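Local coordinates for cytochrome cL (Hyphomicrobium denitrificans, PDB 2D0W), which is a haem-binding electron-transfer protein that probably accepts electrons from methanol dehydrogenase during methanol oxidation in the periplasm, at residues V42-A45 against G46-P49; D113-L116 against K117-A120. All blocks are in the same frame, centred on the assembly; numbering follows the deposited sequence.

Contact 1 (V42-A45 against G46-P49)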
ATOM      1  N   VAL A  42      -0.363   3.528   7.402  1.00 16.41           N
ATOM      2  CA  VAL A  42      -1.623   2.775   7.275  1.00 15.13           C
ATOM      3  C   VAL A  42      -2.676   3.401   8.182  1.00 16.95           C
ATOM      4  O   VAL A  42      -2.414   3.684   9.367  1.00 15.39           O
ATOM      5  CB  VAL A  42      -1.383   1.243   7.508  1.00 15.02           C
ATOM      6  CG1 VAL A  42      -2.662   0.439   7.732  1.00 12.18           C
ATOM      7  CG2 VAL A  42      -0.672   0.615   6.282  1.00 11.94           C
ATOM      8  N   GLU A  43      -3.835   3.676   7.598  1.00 17.63           N
ATOM      9  CA  GLU A  43      -4.961   4.290   8.302  1.00 20.60           C
ATOM     10  C   GLU A  43      -4.693   5.693   8.904  1.00 20.83           C
ATOM     11  O   GLU A  43      -5.418   6.137   9.811  1.00 22.52           O
ATOM     12  CB  GLU A  43      -5.589   3.297   9.316  1.00 23.68           C
ATOM     13  CG  GLU A  43      -6.492   2.224   8.696  1.00 24.26           C
ATOM     14  CD  GLU A  43      -7.515   2.798   7.708  1.00 27.48           C
ATOM     15  OE1 GLU A  43      -8.538   3.373   8.146  1.00 27.90           O
ATOM     16  OE2 GLU A  43      -7.300   2.674   6.474  1.00 29.12           O
ATOM     17  N   VAL A  44      -3.640   6.364   8.432  1.00 20.26           N
ATOM     18  CA  VAL A  44      -3.448   7.791   8.733  1.00 20.96           C
ATOM     19  C   VAL A  44      -4.191   8.543   7.636  1.00 21.19           C
ATOM     20  O   VAL A  44      -3.723   8.589   6.475  1.00 21.14           O
ATOM     21  CB  VAL A  44      -1.939   8.220   8.754  1.00 22.05           C
ATOM     22  CG1 VAL A  44      -1.791   9.715   9.084  1.00 22.20           C
ATOM     23  CG2 VAL A  44      -1.106   7.366   9.693  1.00 22.95           C
ATOM     24  N   ALA A  45      -5.347   9.121   7.975  1.00 20.03           N
ATOM     25  CA  ALA A  45      -6.184   9.775   6.962  1.00 20.36           C
ATOM     26  C   ALA A  45      -5.389  10.771   6.125  1.00 19.71           C
ATOM     27  O   ALA A  45      -5.636  10.894   4.934  1.00 18.80           O
ATOM     28  CB  ALA A  45      -7.410  10.445   7.578  1.00 21.02           C
ATOM     29  N   GLY A  46      -4.390  11.418   6.735  1.00 17.93           N
ATOM     30  CA  GLY A  46      -3.676  12.522   6.086  1.00 18.62           C
ATOM     31  C   GLY A  46      -2.856  12.054   4.887  1.00 19.68           C
ATOM     32  O   GLY A  46      -2.621  12.809   3.952  1.00 17.31           O
ATOM     33  N   CYS A  47      -2.450  10.787   4.922  1.00 19.40           N
ATOM     34  CA  CYS A  47      -1.620  10.177   3.874  1.00 20.52           C
ATOM     35  C   CYS A  47      -2.413   9.633   2.678  1.00 19.82           C
ATOM     36  O   CYS A  47      -1.837   9.294   1.644  1.00 17.09           O
ATOM     37  CB  CYS A  47      -0.810   9.045   4.499  1.00 23.36           C
ATOM     38  SG  CYS A  47       0.121   9.649   5.899  1.00 27.81           S
ATOM     39  N   LEU A  48      -3.736   9.550   2.834  1.00 18.47           N
ATOM     40  CA  LEU A  48      -4.609   8.886   1.845  1.00 18.20           C
ATOM     41  C   LEU A  48      -4.787   9.528   0.496  1.00 18.01           C
ATOM     42  O   LEU A  48      -4.644   8.820  -0.510  1.00 20.06           O
ATOM     43  CB  LEU A  48      -5.960   8.454   2.449  1.00 16.71           C
ATOM     44  CG  LEU A  48      -5.810   7.516   3.657  1.00 16.42           C
ATOM     45  CD1 LEU A  48      -7.152   7.310   4.320  1.00 14.48           C
ATOM     46  CD2 LEU A  48      -5.104   6.184   3.327  1.00 15.05           C
ATOM     47  N   PRO A  49      -5.097  10.857   0.439  1.00 18.00           N
ATOM     48  CA  PRO A  49      -5.174  11.504  -0.888  1.00 16.77           C
ATOM     49  C   PRO A  49      -3.937  11.282  -1.767  1.00 17.02           C
ATOM     50  O   PRO A  49      -4.061  11.034  -2.964  1.00 17.67           O
ATOM     51  CB  PRO A  49      -5.376  12.983  -0.500  1.00 15.86           C
ATOM     52  CG  PRO A  49      -6.006  12.997   0.870  1.00 19.08           C
ATOM     53  CD  PRO A  49      -5.406  11.787   1.558  1.00 16.94           C
TER
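Val44 and Ala45 start two overlapping turns in which each carbonyl oxygen takes the N-H three residues on: Cys47 N to Val44 O at 3.0 Å and Leu48 N to Ala45 O at 3.1 Å. On one side of the bend the valine touches the cysteine. Val44 CG1 is anti to the backbone N (chi1 -180°), which lays it alongside sulfur, 3.7 Å from Cys47 SG. That sulfur is in a disulfide with Cys165, so the turn is tied to the C-terminal tail. Leu48 folds back over the turn from another side. Its CD1 comes to 3.7 Å from Ala45 CA, while its isobutyl group also packs on Ala120, Trp121 and Trp152. Pro49 has no N-H to continue the series. Its CD instead lies 3.5 Å from Ala45 O, and its ring touches Ala160 and Glu161 of helix 149-161. Consecutive type I turns of this kind lead into a helix, here helix 48-58, and a proline fits its first turn because the N-H it lacks is not needed there.

Contact 2 (D113-L116 against K117-A120)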
ATOM      1  N   ASP A 113       8.904   6.743   0.169  1.00 16.81           N
ATOM      2  CA  ASP A 113       7.900   7.388   1.039  1.00 16.73           C
ATOM      3  C   ASP A 113       6.533   7.346   0.350  1.00 14.72           C
ATOM      4  O   ASP A 113       5.517   7.112   1.003  1.00 14.32           O
ATOM      5  CB  ASP A 113       8.309   8.832   1.374  1.00 15.78           C
ATOM      6  CG  ASP A 113       7.461   9.441   2.510  1.00 18.80           C
ATOM      7  OD1 ASP A 113       7.372   8.853   3.611  1.00 15.45           O
ATOM      8  OD2 ASP A 113       6.852  10.508   2.269  1.00 22.52           O
ATOM      9  N   ASN A 114       6.547   7.532  -0.969  1.00 13.52           N
ATOM     10  CA  ASN A 114       5.329   7.457  -1.764  1.00 15.42           C
ATOM     11  C   ASN A 114       4.812   6.043  -1.865  1.00 14.99           C
ATOM     12  O   ASN A 114       3.613   5.826  -1.825  1.00 13.69           O
ATOM     13  CB  ASN A 114       5.502   8.092  -3.147  1.00 15.82           C
ATOM     14  CG  ASN A 114       5.528   9.647  -3.074  1.00 17.12           C
ATOM     15  OD1 ASN A 114       4.940  10.237  -2.214  1.00 16.97           O
ATOM     16  ND2 ASN A 114       6.243  10.271  -3.971  1.00 18.32           N
ATOM     17  N   MET A 115       5.717   5.081  -1.992  1.00 14.26           N
ATOM     18  CA  MET A 115       5.321   3.669  -1.963  1.00 14.57           C
ATOM     19  C   MET A 115       4.513   3.387  -0.725  1.00 13.51           C
ATOM     20  O   MET A 115       3.550   2.598  -0.737  1.00 12.64           O
ATOM     21  CB  MET A 115       6.570   2.780  -1.959  1.00 16.86           C
ATOM     22  CG  MET A 115       6.247   1.327  -1.663  1.00 22.28           C
ATOM     23  SD  MET A 115       5.522   0.528  -3.104  1.00 28.46           S
ATOM     24  CE  MET A 115       7.033   0.079  -3.950  1.00 25.13           C
ATOM     25  N   LEU A 116       4.919   3.989   0.390  1.00 12.72           N
ATOM     26  CA  LEU A 116       4.239   3.694   1.668  1.00 11.52           C
ATOM     27  C   LEU A 116       2.845   4.287   1.763  1.00 10.89           C
ATOM     28  O   LEU A 116       1.996   3.792   2.508  1.00 12.39           O
ATOM     29  CB  LEU A 116       5.127   4.125   2.844  1.00  9.75           C
ATOM     30  CG  LEU A 116       6.387   3.317   3.018  1.00 12.08           C
ATOM     31  CD1 LEU A 116       7.143   3.875   4.193  1.00 12.14           C
ATOM     32  CD2 LEU A 116       6.071   1.807   3.204  1.00 11.41           C
ATOM     33  N   LYS A 117       2.630   5.400   1.068  1.00 11.40           N
ATOM     34  CA  LYS A 117       1.330   6.064   1.016  1.00 12.64           C
ATOM     35  C   LYS A 117       0.412   5.314   0.055  1.00 10.24           C
ATOM     36  O   LYS A 117      -0.788   5.185   0.229  1.00  8.50           O
ATOM     37  CB  LYS A 117       1.495   7.508   0.529  1.00 13.48           C
ATOM     38  CG  LYS A 117       2.190   8.463   1.520  1.00 17.06           C
ATOM     39  CD  LYS A 117       2.416   9.819   0.812  1.00 19.88           C
ATOM     40  CE  LYS A 117       2.848  10.901   1.745  1.00 23.18           C
ATOM     41  NZ  LYS A 117       4.099  10.471   2.362  1.00 28.22           N
ATOM     42  N   LEU A 118       1.005   4.833  -1.011  1.00  9.80           N
ATOM     43  CA  LEU A 118       0.266   3.947  -1.933  1.00 11.56           C
ATOM     44  C   LEU A 118      -0.289   2.736  -1.175  1.00 10.57           C
ATOM     45  O   LEU A 118      -1.448   2.356  -1.343  1.00  9.69           O
ATOM     46  CB  LEU A 118       1.204   3.462  -3.041  1.00 11.05           C
ATOM     47  CG  LEU A 118       0.677   2.366  -3.979  1.00 11.76           C
ATOM     48  CD1 LEU A 118      -0.675   2.737  -4.599  1.00 10.90           C
ATOM     49  CD2 LEU A 118       1.774   2.035  -5.045  1.00 10.44           C
ATOM     50  N   ILE A 119       0.553   2.103  -0.376  1.00 10.56           N
ATOM     51  CA  ILE A 119       0.127   0.890   0.371  1.00 11.69           C
ATOM     52  C   ILE A 119      -1.009   1.291   1.376  1.00 10.93           C
ATOM     53  O   ILE A 119      -2.006   0.590   1.519  1.00 12.25           O
ATOM     54  CB  ILE A 119       1.337   0.273   1.058  1.00 14.06           C
ATOM     55  CG1 ILE A 119       2.230  -0.434   0.033  1.00 13.25           C
ATOM     56  CG2 ILE A 119       0.938  -0.710   2.209  1.00 14.32           C
ATOM     57  CD1 ILE A 119       3.657  -0.855   0.547  1.00 14.34           C
ATOM     58  N   ALA A 120      -0.888   2.438   2.032  1.00 10.62           N
ATOM     59  CA  ALA A 120      -1.947   2.907   2.956  1.00 10.11           C
ATOM     60  C   ALA A 120      -3.254   3.044   2.222  1.00  9.67           C
ATOM     61  O   ALA A 120      -4.317   2.724   2.764  1.00  9.70           O
ATOM     62  CB  ALA A 120      -1.586   4.254   3.604  1.00 11.11           C
TER
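Asp113 and Lys117 form a salt bridge one helical turn apart, with Asp113 OD2 2.8 Å from Lys117 NZ. The ammonium group meets this oxygen from above the carboxylate plane. The lysine chain is extended as far as CE and then bends at its last torsion (chi4 60°), turning NZ onto the acid. Asp113 OD1 has partners of its own, Tyr41 OH and Thr27 OG1, so both carboxylate oxygens are engaged and the group is held against turning. Asn114 is a looser neighbour: its OD1 stays 4.0 Å from Lys117 CD. A methionine in place of Lys117 would probably leave Asp113 OD2 without its positive mate and the carboxylate held through OD1 alone. Asp113, Asn114 and Lys117 make up the partly exposed side of the turn. The other side is buried and apolar. There Met115 is bent at both outer torsions, and its CG lies 4.0 Å from Ile119 CD1. Both side chains also pack on Phe92 and Ile95 of helix 88-97. Leu116 is turned to helix 28-36, against Val30 and Phe33. Leu118, Ile119 and Ala120 give their N-H to the carbonyl four residues back, whereas Lys117 N is held only weakly, shared between Asp113 O and Asn114 O. Leu118 touches the haem and Tyr55 of helix 48-58. The arrangement is that of a mostly buried helix of a cytochrome c domain, with a salt bridge one turn apart, which lines the haem pocket with a leucine and packs against the other helices.

How the contacts relate
The two contacts follow one another along the chain and neither nest nor cross. Contact 1 comes first, bending the loop after helix 28-36 into helix 48-58. Contact 2 closes no loop; it is a turn within helix 112-124, near the end of the run of residues that surrounds the haem. In space they meet, with centres about 9 Å apart. Leu48 CD2 packs 3.6 Å from Ala120 O, and Cys47 O lies 3.9 Å from Lys117 CB. The start of helix 48-58 thus rests on the side of helix 112-124. Tyr41 and Cys165 add to the joint, since Cys47 and Lys117 both touch them. Together the contacts tie two helices of the cytochrome fold to the C-terminal tail.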